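Putative exported protein (Bacteroides fragilis, PDB 3FZX) is of unknown function but binds calcium ions and, with its YmcC-like fold, may be an exported lipid-binding protein. Local coordinates at residues A8-N13 with Y189-G194; I19-Y24 with N32-R37; T128-Q133 with R140-V145; N157-A162 with V212-K217. One frame throughout, in Å; residues are numbered along the deposited sequence.

Interaction 1: residues A8-N13 with Y189-G194; sequences AFFFPN and YAPNIG
Phe-10 turns one ring face to the edge of Tyr-189 in a T-shaped stack, centroids 5.0 Å apart and planes at 82°. Here the N-terminal loop, bent into an inverse gamma turn centred on Phe-10, packs on the turn between strands 180-190 and 194-202 of the antiparallel barrel, where Ile-193 and Gly-194 face Ala-190 in a classic beta bulge. Tyr-189 CE2 stands over the centre of the Phe-10 ring, and Tyr-189 CD2 comes within 3.6 Å of Phe-10 CD1. At the edge of the Phe-10 ring, in its plane, is the carbonyl carbon of Ala-190; Pro-191 lies beside the ring and points the same way, its CD 3.9 Å from Phe-10 CE1. Tyr-108 and Phe-112 also touch Phe-10, while Tyr-189 OH is hydrogen-bonded to Pro-109 O. The part of the contact around Asn-13 is polar. The amides of Asn-13 and Asn-192 are turned 64° against each other, and Asn-13 ND2 donates to Asn-192 OD1 at 3.0 Å, with that oxygen in the Asn-13 amide plane. Asn-13 ND2 also donates to Phe-11 O at 3.1 Å, so two acceptors fix the rotation of this amide. A water accepts from Phe-9 N and donates to Asn-192 OD1. The backbones join where Asn-192 N donates to Phe-9 O at 2.8 Å, and further along Gly-194 CA approaches Phe-10 O to 3.1 Å in a CA-H...O contact.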
loop_
_atom_site.group_PDB
_atom_site.type_symbol
_atom_site.label_atom_id
_atom_site.label_comp_id
_atom_site.label_asym_id
_atom_site.label_seq_id
_atom_site.Cartn_x
_atom_site.Cartn_y
_atom_site.Cartn_z
ATOM N N ALA A 8 19.579 3.592 4.662
ATOM C CA ALA A 8 19.011 4.789 5.297
ATOM C C ALA A 8 17.481 4.704 5.376
ATOM O O ALA A 8 16.830 4.177 4.483
ATOM C CB ALA A 8 19.426 6.024 4.543
ATOM N N PHE A 9 16.908 5.247 6.438
ATOM C CA PHE A 9 15.466 5.188 6.671
ATOM C C PHE A 9 14.958 6.630 6.579
ATOM O O PHE A 9 15.221 7.437 7.458
ATOM C CB PHE A 9 15.211 4.546 8.050
ATOM C CG PHE A 9 13.795 4.114 8.282
ATOM C CD1 PHE A 9 12.876 4.984 8.844
ATOM C CD2 PHE A 9 13.393 2.822 7.986
ATOM C CE1 PHE A 9 11.562 4.595 9.068
ATOM C CE2 PHE A 9 12.075 2.405 8.200
ATOM C CZ PHE A 9 11.154 3.285 8.764
ATOM N N PHE A 10 14.221 6.950 5.520
ATOM C CA PHE A 10 13.822 8.336 5.223
ATOM C C PHE A 10 12.509 8.750 5.864
ATOM O O PHE A 10 11.572 9.092 5.176
ATOM C CB PHE A 10 13.753 8.491 3.700
ATOM C CG PHE A 10 15.059 8.240 3.053
ATOM C CD1 PHE A 10 16.121 9.109 3.290
ATOM C CD2 PHE A 10 15.281 7.097 2.307
ATOM C CE1 PHE A 10 17.365 8.883 2.733
ATOM C CE2 PHE A 10 16.523 6.857 1.754
ATOM C CZ PHE A 10 17.571 7.760 1.962
ATOM N N PHE A 11 12.464 8.710 7.194
ATOM C CA PHE A 11 11.265 9.023 7.971
ATOM C C PHE A 11 11.650 8.964 9.454
ATOM O O PHE A 11 12.550 8.229 9.824
ATOM C CB PHE A 11 10.127 7.997 7.687
ATOM C CG PHE A 11 8.767 8.468 8.129
ATOM C CD1 PHE A 11 8.075 9.428 7.377
ATOM C CD2 PHE A 11 8.175 7.968 9.271
ATOM C CE1 PHE A 11 6.827 9.890 7.772
ATOM C CE2 PHE A 11 6.898 8.405 9.678
ATOM C CZ PHE A 11 6.232 9.377 8.942
ATOM N N PRO A 12 10.993 9.745 10.317
ATOM C CA PRO A 12 11.345 9.582 11.724
ATOM C C PRO A 12 11.083 8.164 12.214
ATOM O O PRO A 12 10.153 7.508 11.755
ATOM C CB PRO A 12 10.419 10.565 12.430
ATOM C CG PRO A 12 9.340 10.826 11.457
ATOM C CD PRO A 12 10.026 10.835 10.143
ATOM N N ASN A 13 11.917 7.698 13.132
ATOM C CA ASN A 13 11.796 6.359 13.629
ATOM C C ASN A 13 11.921 6.166 15.146
ATOM O O ASN A 13 11.933 5.044 15.589
ATOM C CB ASN A 13 12.737 5.442 12.823
ATOM C CG ASN A 13 14.124 5.964 12.749
ATOM O OD1 ASN A 13 14.897 5.701 13.636
ATOM N ND2 ASN A 13 14.458 6.719 11.687
ATOM N N TYR A 189 14.433 15.090 0.276
ATOM C CA TYR A 189 14.264 14.203 1.426
ATOM C C TYR A 189 15.578 13.833 2.091
ATOM O O TYR A 189 16.638 13.849 1.466
ATOM C CB TYR A 189 13.468 12.959 1.061
ATOM C CG TYR A 189 14.089 12.039 0.032
ATOM C CD1 TYR A 189 13.837 12.214 -1.338
ATOM C CD2 TYR A 189 14.883 10.957 0.422
ATOM C CE1 TYR A 189 14.393 11.353 -2.287
ATOM C CE2 TYR A 189 15.441 10.079 -0.528
ATOM C CZ TYR A 189 15.185 10.279 -1.869
ATOM O OH TYR A 189 15.679 9.400 -2.789
ATOM N N ALA A 190 15.461 13.511 3.378
ATOM C CA ALA A 190 16.597 13.306 4.256
ATOM C C ALA A 190 16.355 12.144 5.208
ATOM O O ALA A 190 15.199 11.858 5.579
ATOM C CB ALA A 190 16.878 14.588 5.085
ATOM N N PRO A 191 17.447 11.477 5.628
ATOM C CA PRO A 191 17.396 10.403 6.616
ATOM C C PRO A 191 16.753 10.856 7.907
ATOM O O PRO A 191 17.029 11.963 8.367
ATOM C CB PRO A 191 18.870 10.096 6.884
ATOM C CG PRO A 191 19.625 10.608 5.679
ATOM C CD PRO A 191 18.790 11.638 5.021
ATOM N N ASN A 192 15.915 9.983 8.472
ATOM C CA ASN A 192 15.231 10.153 9.733
ATOM C C ASN A 192 14.183 11.292 9.757
ATOM O O ASN A 192 13.658 11.616 10.803
ATOM C CB ASN A 192 16.236 10.291 10.900
ATOM C CG ASN A 192 17.309 9.205 10.890
ATOM O OD1 ASN A 192 17.016 8.019 10.775
ATOM N ND2 ASN A 192 18.551 9.609 11.001
ATOM N N ILE A 193 13.859 11.865 8.609
ATOM C CA ILE A 193 12.877 12.966 8.534
ATOM C C ILE A 193 11.841 12.700 7.468
ATOM O O ILE A 193 10.655 12.790 7.724
ATOM C CB ILE A 193 13.561 14.313 8.210
ATOM C CG1 ILE A 193 14.643 14.647 9.236
ATOM C CG2 ILE A 193 12.552 15.459 8.198
ATOM C CD1 ILE A 193 15.576 15.780 8.735
ATOM N N GLY A 194 12.284 12.310 6.278
ATOM C CA GLY A 194 11.402 12.182 5.121
ATOM C C GLY A 194 11.506 13.455 4.315
ATOM O O GLY A 194 12.609 14.007 4.143
HETATM O O HOH W 1 18.276 6.595 8.473
#

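Interaction 2: residues I19-Y24 with N32-R37; sequences ITRNCY and NILVYR
Arg-21 lies alongside Leu-34 and Tyr-36 on the buried face, all three side chains pointing the same way. Its guanidinium NH2 comes 3.9 Å from Leu-34 CD2, and Arg-21 NH1 meets the edge of the Tyr-36 ring at CE2, 4.0 Å away and in the ring plane, with the two flat groups turned 34° apart. The arginine chain bends at chi3 (80°), which turns NE, the nitrogen paired with Ser-211 OG, out of the line of the chain. Its charge is answered outside the hairpin: Arg-21 NH1 forms a salt bridge with Asp-84 OD1, which is also hydrogen-bonded to Tyr-36 OH, so outside partners hold the guanidinium at both NE and NH1. Further along this face Cys-23 CB packs on Asn-32 CB, and both side chains touch Leu-92 of helix 89-94. The two segments form an antiparallel beta hairpin of the barrel wall, strands 18-25 and 30-44, with short-segment axes 4.7 Å apart. Ile-19 with Tyr-36, Arg-21 with Leu-34 and Cys-23 with Asn-32 are the hydrogen-bonded pairs; the bond from Leu-34 N to Arg-21 O is the straightest at 177°, whereas that from Asn-32 N to Cys-23 O is long and weak at 3.4 Å. The face bearing Thr-20, Asn-22, Ile-33 and Val-35 is partly exposed and carries smaller contacts. Even so, one spot on it is tight: the methyls Thr-20 CG2 and Ile-33 CG2 are 3.4 Å apart, closer than usual for carbons. Next to them Asn-22 OD1 lies 3.8 Å from Ile-33 CG1, while Asn-22 ND2 donates to Tyr-24 OH within its own strand.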
loop_
_atom_site.group_PDB
_atom_site.type_symbol
_atom_site.label_atom_id
_atom_site.label_comp_id
_atom_site.label_asym_id
_atom_site.label_seq_id
_atom_site.Cartn_x
_atom_site.Cartn_y
_atom_site.Cartn_z
ATOM N N ILE A 19 6.995 15.383 13.723
ATOM C CA ILE A 19 7.509 16.223 12.640
ATOM C C ILE A 19 6.341 17.059 12.148
ATOM O O ILE A 19 5.250 16.516 11.946
ATOM C CB ILE A 19 8.008 15.377 11.422
ATOM C CG1 ILE A 19 9.219 14.515 11.796
ATOM C CG2 ILE A 19 8.389 16.250 10.233
ATOM C CD1 ILE A 19 10.298 15.225 12.434
ATOM N N THR A 20 6.561 18.366 11.978
ATOM C CA THR A 20 5.556 19.275 11.451
ATOM C C THR A 20 6.072 19.868 10.168
ATOM O O THR A 20 7.211 20.308 10.112
ATOM C CB THR A 20 5.275 20.394 12.424
ATOM O OG1 THR A 20 4.908 19.807 13.666
ATOM C CG2 THR A 20 4.134 21.330 11.920
ATOM N N ARG A 21 5.226 19.865 9.137
ATOM C CA ARG A 21 5.542 20.499 7.879
ATOM C C ARG A 21 4.404 21.492 7.529
ATOM O O ARG A 21 3.217 21.174 7.659
ATOM C CB ARG A 21 5.726 19.432 6.805
ATOM C CG ARG A 21 6.504 19.952 5.614
ATOM C CD ARG A 21 7.141 18.891 4.735
ATOM N NE ARG A 21 6.150 18.323 3.824
ATOM C CZ ARG A 21 5.624 17.109 3.905
ATOM N NH1 ARG A 21 6.012 16.261 4.850
ATOM N NH2 ARG A 21 4.710 16.732 3.011
ATOM N N ASN A 22 4.778 22.697 7.114
ATOM C CA ASN A 22 3.824 23.742 6.746
ATOM C C ASN A 22 3.626 23.773 5.233
ATOM O O ASN A 22 4.592 23.543 4.485
ATOM C CB ASN A 22 4.302 25.124 7.242
ATOM C CG ASN A 22 4.078 25.319 8.725
ATOM O OD1 ASN A 22 3.572 24.440 9.416
ATOM N ND2 ASN A 22 4.436 26.481 9.215
ATOM N N CYS A 23 2.389 24.084 4.802
ATOM C CA CYS A 23 2.023 24.186 3.378
ATOM C C CYS A 23 1.654 25.594 3.023
ATOM O O CYS A 23 0.890 26.214 3.764
ATOM C CB CYS A 23 0.816 23.305 3.085
ATOM S SG CYS A 23 1.161 21.589 3.551
ATOM N N TYR A 24 2.157 26.058 1.874
ATOM C CA TYR A 24 2.006 27.438 1.433
ATOM C C TYR A 24 1.476 27.565 -0.007
ATOM O O TYR A 24 1.746 26.701 -0.852
ATOM C CB TYR A 24 3.368 28.176 1.503
ATOM C CG TYR A 24 4.032 28.102 2.860
ATOM C CD1 TYR A 24 3.737 29.039 3.851
ATOM C CD2 TYR A 24 4.973 27.093 3.153
ATOM C CE1 TYR A 24 4.331 28.961 5.120
ATOM C CE2 TYR A 24 5.578 27.020 4.396
ATOM C CZ TYR A 24 5.249 27.957 5.382
ATOM O OH TYR A 24 5.800 27.884 6.637
ATOM N N ASN A 32 -1.952 25.116 5.260
ATOM C CA ASN A 32 -2.151 23.902 6.057
ATOM C C ASN A 32 -0.931 23.504 6.831
ATOM O O ASN A 32 0.191 23.889 6.490
ATOM C CB ASN A 32 -2.566 22.714 5.161
ATOM C CG ASN A 32 -3.868 22.962 4.415
ATOM O OD1 ASN A 32 -3.872 23.578 3.356
ATOM N ND2 ASN A 32 -4.970 22.511 4.978
ATOM N N ILE A 33 -1.168 22.708 7.868
ATOM C CA ILE A 33 -0.102 22.182 8.713
ATOM C C ILE A 33 -0.263 20.676 8.782
ATOM O O ILE A 33 -1.362 20.206 9.097
ATOM C CB ILE A 33 -0.186 22.738 10.133
ATOM C CG1 ILE A 33 -0.180 24.277 10.106
ATOM C CG2 ILE A 33 0.951 22.153 11.001
ATOM C CD1 ILE A 33 -0.553 24.899 11.432
ATOM N N LEU A 34 0.809 19.935 8.461
ATOM C CA LEU A 34 0.805 18.474 8.526
ATOM C C LEU A 34 1.705 18.028 9.685
ATOM O O LEU A 34 2.864 18.467 9.799
ATOM C CB LEU A 34 1.310 17.870 7.210
ATOM C CG LEU A 34 1.469 16.330 7.159
ATOM C CD1 LEU A 34 0.126 15.570 7.464
ATOM C CD2 LEU A 34 2.084 15.864 5.815
ATOM N N VAL A 35 1.178 17.148 10.530
ATOM C CA VAL A 35 1.890 16.671 11.722
ATOM C C VAL A 35 1.914 15.152 11.703
ATOM O O VAL A 35 0.851 14.516 11.594
ATOM C CB VAL A 35 1.196 17.108 13.032
ATOM C CG1 VAL A 35 2.039 16.678 14.240
ATOM C CG2 VAL A 35 0.958 18.604 13.060
ATOM N N TYR A 36 3.112 14.580 11.779
ATOM C CA TYR A 36 3.290 13.140 11.877
ATOM C C TYR A 36 3.789 12.832 13.275
ATOM O O TYR A 36 4.644 13.558 13.795
ATOM C CB TYR A 36 4.367 12.668 10.907
ATOM C CG TYR A 36 4.005 12.674 9.458
ATOM C CD1 TYR A 36 3.053 11.780 8.957
ATOM C CD2 TYR A 36 4.670 13.504 8.554
ATOM C CE1 TYR A 36 2.738 11.737 7.574
ATOM C CE2 TYR A 36 4.368 13.476 7.188
ATOM C CZ TYR A 36 3.400 12.594 6.699
ATOM O OH TYR A 36 3.110 12.570 5.343
ATOM N N ARG A 37 3.281 11.768 13.884
ATOM C CA ARG A 37 3.819 11.279 15.151
ATOM C C ARG A 37 4.084 9.765 15.061
ATOM O O ARG A 37 3.178 8.981 14.709
ATOM C CB ARG A 37 2.878 11.600 16.310
ATOM C CG ARG A 37 3.437 11.174 17.679
ATOM C CD ARG A 37 2.461 11.385 18.846
ATOM N NE ARG A 37 1.082 10.964 18.578
ATOM C CZ ARG A 37 0.628 9.706 18.587
ATOM N NH1 ARG A 37 1.433 8.666 18.834
ATOM N NH2 ARG A 37 -0.658 9.488 18.329
#

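Interaction 3: residues T128-Q133 with R140-V145; sequences TLRLYQ and RAEISV
The guanidinium of Arg-130 and the carboxylate of Glu-142 lie nearly coplanar, 10° apart, and meet edge on: the carboxylate sits at the rim of the guanidinium, in its plane. The salt bridge is side-on and converges on one atom. Glu-142 OE1 receives Arg-130 NE on its anti lone pair, 2.7 Å away, and Arg-130 NH2 reaches the same oxygen at 2.9 Å, nearly along its C-O bond. Both side chains are extended and run side by side. Glu-142 CG also presses on the Thr-128 methyl, CG2, at 3.5 Å. Beyond it Thr-128 OG1 and Ser-144 OG share a weak hydrogen bond. In the antiparallel hairpin of strands 127-133 and 136-158, part of the barrel wall, Arg-130 with Glu-142 and Thr-128 with Ser-144 are non-hydrogen-bonded pairs. The second subunit covers the same face: its Glu-49 forms a salt bridge with Arg-130 NH1 and a hydrogen bond with Tyr-132 OH, and its Tyr-44 packs on Glu-142. Leu-129 with Ile-143 and Leu-131 with Ala-141 are the hydrogen-bonded pairs; the shortest of their bonds, Ile-143 N to Leu-129 O, measures 2.7 Å at 174°. Their side chains fill the other face, where Leu-131 CD1 is 4.3 Å from Ile-143 CD1; Met-94 of helix 89-94 touches Leu-131, and Ala-91 touches Ile-143.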
loop_
_atom_site.group_PDB
_atom_site.type_symbol
_atom_site.label_atom_id
_atom_site.label_comp_id
_atom_site.label_asym_id
_atom_site.label_seq_id
_atom_site.Cartn_x
_atom_site.Cartn_y
_atom_site.Cartn_z
ATOM N N THR A 128 0.203 5.966 -7.378
ATOM C CA THR A 128 -1.089 6.638 -7.493
ATOM C C THR A 128 -1.796 6.672 -6.135
ATOM O O THR A 128 -1.929 5.653 -5.457
ATOM C CB THR A 128 -1.964 5.956 -8.537
ATOM O OG1 THR A 128 -1.262 5.983 -9.777
ATOM C CG2 THR A 128 -3.314 6.658 -8.694
ATOM N N LEU A 129 -2.186 7.872 -5.734
ATOM C CA LEU A 129 -2.953 8.096 -4.525
ATOM C C LEU A 129 -4.363 8.484 -4.937
ATOM O O LEU A 129 -4.540 9.368 -5.772
ATOM C CB LEU A 129 -2.320 9.226 -3.698
ATOM C CG LEU A 129 -2.997 9.593 -2.386
ATOM C CD1 LEU A 129 -2.914 8.477 -1.341
ATOM C CD2 LEU A 129 -2.388 10.896 -1.895
ATOM N N ARG A 130 -5.359 7.825 -4.345
ATOM C CA ARG A 130 -6.764 8.164 -4.560
ATOM C C ARG A 130 -7.391 8.574 -3.230
ATOM O O ARG A 130 -7.169 7.915 -2.213
ATOM C CB ARG A 130 -7.506 6.980 -5.189
ATOM C CG ARG A 130 -7.097 6.775 -6.688
ATOM C CD ARG A 130 -7.583 5.488 -7.221
ATOM N NE ARG A 130 -7.427 5.383 -8.669
ATOM C CZ ARG A 130 -7.750 4.326 -9.404
ATOM N NH1 ARG A 130 -8.224 3.218 -8.840
ATOM N NH2 ARG A 130 -7.592 4.370 -10.722
ATOM N N LEU A 131 -8.155 9.672 -3.243
ATOM C CA LEU A 131 -8.871 10.143 -2.064
ATOM C C LEU A 131 -10.364 10.138 -2.372
ATOM O O LEU A 131 -10.785 10.357 -3.505
ATOM C CB LEU A 131 -8.409 11.546 -1.648
ATOM C CG LEU A 131 -6.898 11.703 -1.446
ATOM C CD1 LEU A 131 -6.191 12.075 -2.732
ATOM C CD2 LEU A 131 -6.596 12.730 -0.370
ATOM N N TYR A 132 -11.171 9.840 -1.373
ATOM C CA TYR A 132 -12.625 9.801 -1.570
ATOM C C TYR A 132 -13.327 9.994 -0.261
ATOM O O TYR A 132 -12.857 9.528 0.757
ATOM C CB TYR A 132 -13.093 8.472 -2.167
ATOM C CG TYR A 132 -12.148 7.329 -1.947
ATOM C CD1 TYR A 132 -12.194 6.526 -0.799
ATOM C CD2 TYR A 132 -11.192 7.047 -2.923
ATOM C CE1 TYR A 132 -11.277 5.486 -0.645
ATOM C CE2 TYR A 132 -10.288 6.035 -2.787
ATOM C CZ TYR A 132 -10.317 5.260 -1.670
ATOM O OH TYR A 132 -9.363 4.288 -1.667
ATOM N N GLN A 133 -14.455 10.687 -0.306
ATOM C CA GLN A 133 -15.312 10.866 0.857
ATOM C C GLN A 133 -16.376 9.766 0.934
ATOM O O GLN A 133 -17.174 9.597 0.014
ATOM C CB GLN A 133 -16.015 12.224 0.805
ATOM C CG GLN A 133 -16.811 12.539 2.073
ATOM C CD GLN A 133 -17.397 13.934 2.058
ATOM O OE1 GLN A 133 -16.950 14.804 1.303
ATOM N NE2 GLN A 133 -18.410 14.156 2.892
ATOM N N ARG A 140 -14.149 13.140 -4.717
ATOM C CA ARG A 140 -12.984 12.270 -4.811
ATOM C C ARG A 140 -11.899 12.854 -5.712
ATOM O O ARG A 140 -12.150 13.783 -6.481
ATOM C CB ARG A 140 -13.395 10.899 -5.325
ATOM C CG ARG A 140 -13.951 10.858 -6.701
ATOM C CD ARG A 140 -14.483 9.473 -6.982
ATOM N NE ARG A 140 -14.837 9.299 -8.387
ATOM C CZ ARG A 140 -15.930 9.804 -8.970
ATOM N NH1 ARG A 140 -16.797 10.568 -8.312
ATOM N NH2 ARG A 140 -16.141 9.574 -10.238
ATOM N N ALA A 141 -10.709 12.268 -5.643
ATOM C CA ALA A 141 -9.573 12.753 -6.404
ATOM C C ALA A 141 -8.578 11.627 -6.633
ATOM O O ALA A 141 -8.530 10.684 -5.853
ATOM C CB ALA A 141 -8.901 13.899 -5.626
ATOM N N GLU A 142 -7.791 11.747 -7.695
ATOM C CA GLU A 142 -6.662 10.861 -7.967
ATOM C C GLU A 142 -5.401 11.682 -8.249
ATOM O O GLU A 142 -5.433 12.607 -9.089
ATOM C CB GLU A 142 -6.947 9.982 -9.159
ATOM C CG GLU A 142 -5.792 9.039 -9.533
ATOM C CD GLU A 142 -6.116 8.177 -10.741
ATOM O OE1 GLU A 142 -6.751 7.121 -10.599
ATOM O OE2 GLU A 142 -5.714 8.543 -11.854
ATOM N N ILE A 143 -4.306 11.357 -7.554
ATOM C CA ILE A 143 -3.000 12.006 -7.809
ATOM C C ILE A 143 -1.993 10.955 -8.283
ATOM O O ILE A 143 -1.602 10.060 -7.519
ATOM C CB ILE A 143 -2.412 12.736 -6.585
ATOM C CG1 ILE A 143 -3.396 13.776 -6.016
ATOM C CG2 ILE A 143 -1.107 13.491 -6.998
ATOM C CD1 ILE A 143 -3.019 14.293 -4.620
ATOM N N SER A 144 -1.593 11.056 -9.538
ATOM C CA SER A 144 -0.637 10.125 -10.118
ATOM C C SER A 144 0.727 10.789 -10.187
ATOM O O SER A 144 0.850 11.881 -10.743
ATOM C CB SER A 144 -1.082 9.725 -11.514
ATOM O OG SER A 144 -0.403 8.545 -11.907
ATOM N N VAL A 145 1.738 10.150 -9.590
ATOM C CA VAL A 145 3.131 10.675 -9.576
ATOM C C VAL A 145 3.964 9.718 -10.421
ATOM O O VAL A 145 3.903 8.492 -10.243
ATOM C CB VAL A 145 3.706 10.785 -8.153
ATOM C CG1 VAL A 145 5.153 11.288 -8.164
ATOM C CG2 VAL A 145 2.831 11.719 -7.302
#

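Interaction 4: residues N157-A162 with V212-K217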
loop_
_atom_site.group_PDB
_atom_site.type_symbol
_atom_site.label_atom_id
_atom_site.label_comp_id
_atom_site.label_asym_id
_atom_site.label_seq_id
_atom_site.Cartn_x
_atom_site.Cartn_y
_atom_site.Cartn_z
ATOM N N ASN A 157 17.846 24.683 3.753
ATOM C CA ASN A 157 17.685 25.404 5.020
ATOM C C ASN A 157 16.220 25.550 5.301
ATOM O O ASN A 157 15.492 26.023 4.458
ATOM C CB ASN A 157 18.275 26.802 4.916
ATOM C CG ASN A 157 19.771 26.808 4.899
ATOM O OD1 ASN A 157 20.433 25.966 5.490
ATOM N ND2 ASN A 157 20.319 27.793 4.233
ATOM N N THR A 158 15.786 25.161 6.488
ATOM C CA THR A 158 14.387 25.223 6.839
ATOM C C THR A 158 14.243 25.800 8.257
ATOM O O THR A 158 15.255 25.959 8.984
ATOM C CB THR A 158 13.727 23.819 6.817
ATOM O OG1 THR A 158 14.047 23.130 8.028
ATOM C CG2 THR A 158 14.171 23.000 5.615
ATOM N N PRO A 159 12.990 26.108 8.668
ATOM C CA PRO A 159 12.789 26.562 10.059
ATOM C C PRO A 159 13.216 25.544 11.128
ATOM O O PRO A 159 13.589 25.950 12.234
ATOM C CB PRO A 159 11.289 26.868 10.112
ATOM C CG PRO A 159 10.977 27.328 8.697
ATOM C CD PRO A 159 11.827 26.425 7.815
ATOM N N ALA A 160 13.184 24.255 10.795
ATOM C CA ALA A 160 13.678 23.201 11.696
ATOM C C ALA A 160 15.202 23.043 11.645
ATOM O O ALA A 160 15.765 22.391 12.495
ATOM C CB ALA A 160 12.985 21.842 11.414
ATOM N N GLY A 161 15.868 23.628 10.665
ATOM C CA GLY A 161 17.322 23.536 10.544
ATOM C C GLY A 161 17.760 23.272 9.107
ATOM O O GLY A 161 16.950 23.326 8.169
ATOM N N ALA A 162 19.056 23.006 8.951
ATOM C CA ALA A 162 19.683 22.736 7.659
ATOM C C ALA A 162 19.923 21.229 7.560
ATOM O O ALA A 162 20.542 20.625 8.449
ATOM C CB ALA A 162 21.005 23.518 7.508
ATOM N N VAL A 212 7.427 23.139 3.502
ATOM C CA VAL A 212 8.734 23.196 4.140
ATOM C C VAL A 212 8.622 22.624 5.558
ATOM O O VAL A 212 7.687 22.928 6.305
ATOM C CB VAL A 212 9.259 24.664 4.248
ATOM C CG1 VAL A 212 10.703 24.697 4.762
ATOM C CG2 VAL A 212 9.154 25.383 2.894
ATOM N N LEU A 213 9.579 21.783 5.917
ATOM C CA LEU A 213 9.720 21.259 7.271
ATOM C C LEU A 213 9.764 22.430 8.242
ATOM O O LEU A 213 10.531 23.370 8.061
ATOM C CB LEU A 213 11.018 20.449 7.383
ATOM C CG LEU A 213 11.328 19.803 8.748
ATOM C CD1 LEU A 213 10.281 18.808 9.134
ATOM C CD2 LEU A 213 12.737 19.199 8.699
ATOM N N GLU A 214 8.928 22.363 9.267
ATOM C CA GLU A 214 8.771 23.436 10.227
ATOM C C GLU A 214 9.322 23.080 11.617
ATOM O O GLU A 214 9.873 23.934 12.288
ATOM C CB GLU A 214 7.269 23.793 10.312
ATOM C CG GLU A 214 6.863 24.805 11.391
ATOM C CD GLU A 214 7.421 26.188 11.171
ATOM O OE1 GLU A 214 7.896 26.459 10.056
ATOM O OE2 GLU A 214 7.335 27.028 12.094
ATOM N N ARG A 215 9.160 21.838 12.063
ATOM C CA ARG A 215 9.571 21.475 13.414
ATOM C C ARG A 215 9.814 19.963 13.571
ATOM O O ARG A 215 9.079 19.156 12.996
ATOM C CB ARG A 215 8.468 21.922 14.395
ATOM C CG ARG A 215 8.815 21.791 15.867
ATOM C CD ARG A 215 7.615 22.016 16.780
ATOM N NE ARG A 215 7.972 21.738 18.179
ATOM C CZ ARG A 215 7.130 21.711 19.224
ATOM N NH1 ARG A 215 5.828 21.951 19.072
ATOM N NH2 ARG A 215 7.600 21.434 20.443
ATOM N N ILE A 216 10.852 19.621 14.348
ATOM C CA ILE A 216 11.159 18.270 14.779
ATOM C C ILE A 216 11.122 18.289 16.310
ATOM O O ILE A 216 11.809 19.086 16.920
ATOM C CB ILE A 216 12.570 17.845 14.307
ATOM C CG1 ILE A 216 12.634 17.761 12.769
ATOM C CG2 ILE A 216 12.947 16.487 14.890
ATOM C CD1 ILE A 216 14.049 17.703 12.196
ATOM N N LYS A 217 10.295 17.453 16.924
ATOM C CA LYS A 217 10.192 17.335 18.386
ATOM C C LYS A 217 10.463 15.860 18.699
ATOM O O LYS A 217 9.638 14.990 18.370
ATOM C CB LYS A 217 8.791 17.730 18.871
ATOM C CG LYS A 217 8.598 17.721 20.401
ATOM C CD LYS A 217 7.118 17.709 20.776
ATOM C CE LYS A 217 6.901 17.784 22.292
ATOM N NZ LYS A 217 5.459 17.600 22.687
#
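Ala-160, which loses the most surface here, sets its CB against the Leu-213 side chain, 3.7 Å from Leu-213 CG and close to Leu-213 CD2 as well. Leucine CG, anti to the backbone N at chi1 -179°, is the atom that meets it most closely. The same methyl of Ala-160 borders the backbone at Arg-215 and lies 4.3 Å from Ile-216 CG1. Pro-159, second in buried surface, has partners at both CD and CB. Its CD rests on the backbone at Leu-213 O, 3.3 Å away, and on the Val-212 methyl CG1, the valine crossing the ring at about a right angle. Pro-159 CB lies 3.4 Å from Glu-214 OE1. The CB of Glu-214 points away from the turn, but a bend at chi2 (66°) swings CD round and leaves the carboxylate beside the proline. Thr-158 adds its CB, 3.5 Å from Leu-213 O, and slides past Val-212. The segments meet through van der Waals contacts, without hydrogen bonds between them. Each side is held by its own framework. Strand 207-217 bulges at Glu-214 and Arg-215, which both face Thr-20 in a classic beta bulge. In segment 157-162, Gly-161 O accepts from both Thr-158 N, at 2.7 Å, and Thr-158 OG1, at 2.9 Å, while Gly-161 N returns a bond to Thr-158 O. The type I turn from Thr-158 to Gly-161, closed by this reciprocal backbone pair, makes the two-residue loop of a beta hairpin joining strands 136-158 and 161-175 of the barrel.

How the interactions relate
From the N terminus, residues 8-13 open interaction 1, whose partner 189-194 comes almost at the other end of the chain. Within that long loop two local hairpins close in series: interaction 2, then interaction 3, whose centre lies on the far side of the chain's centre from interaction 1. Segment 157-162 next opens interaction 4, which closes at 212-217 only after 189-194 has completed interaction 1, so these two cross. Interaction 2 meets interaction 4 where strands 18-25 and 207-217, first and last of the barrel, are neighbours, and Ile-193 of interaction 1 packs on Leu-213. Interactions 1, 2 and 4 thus gather at the barrel's closure, apart from interaction 3.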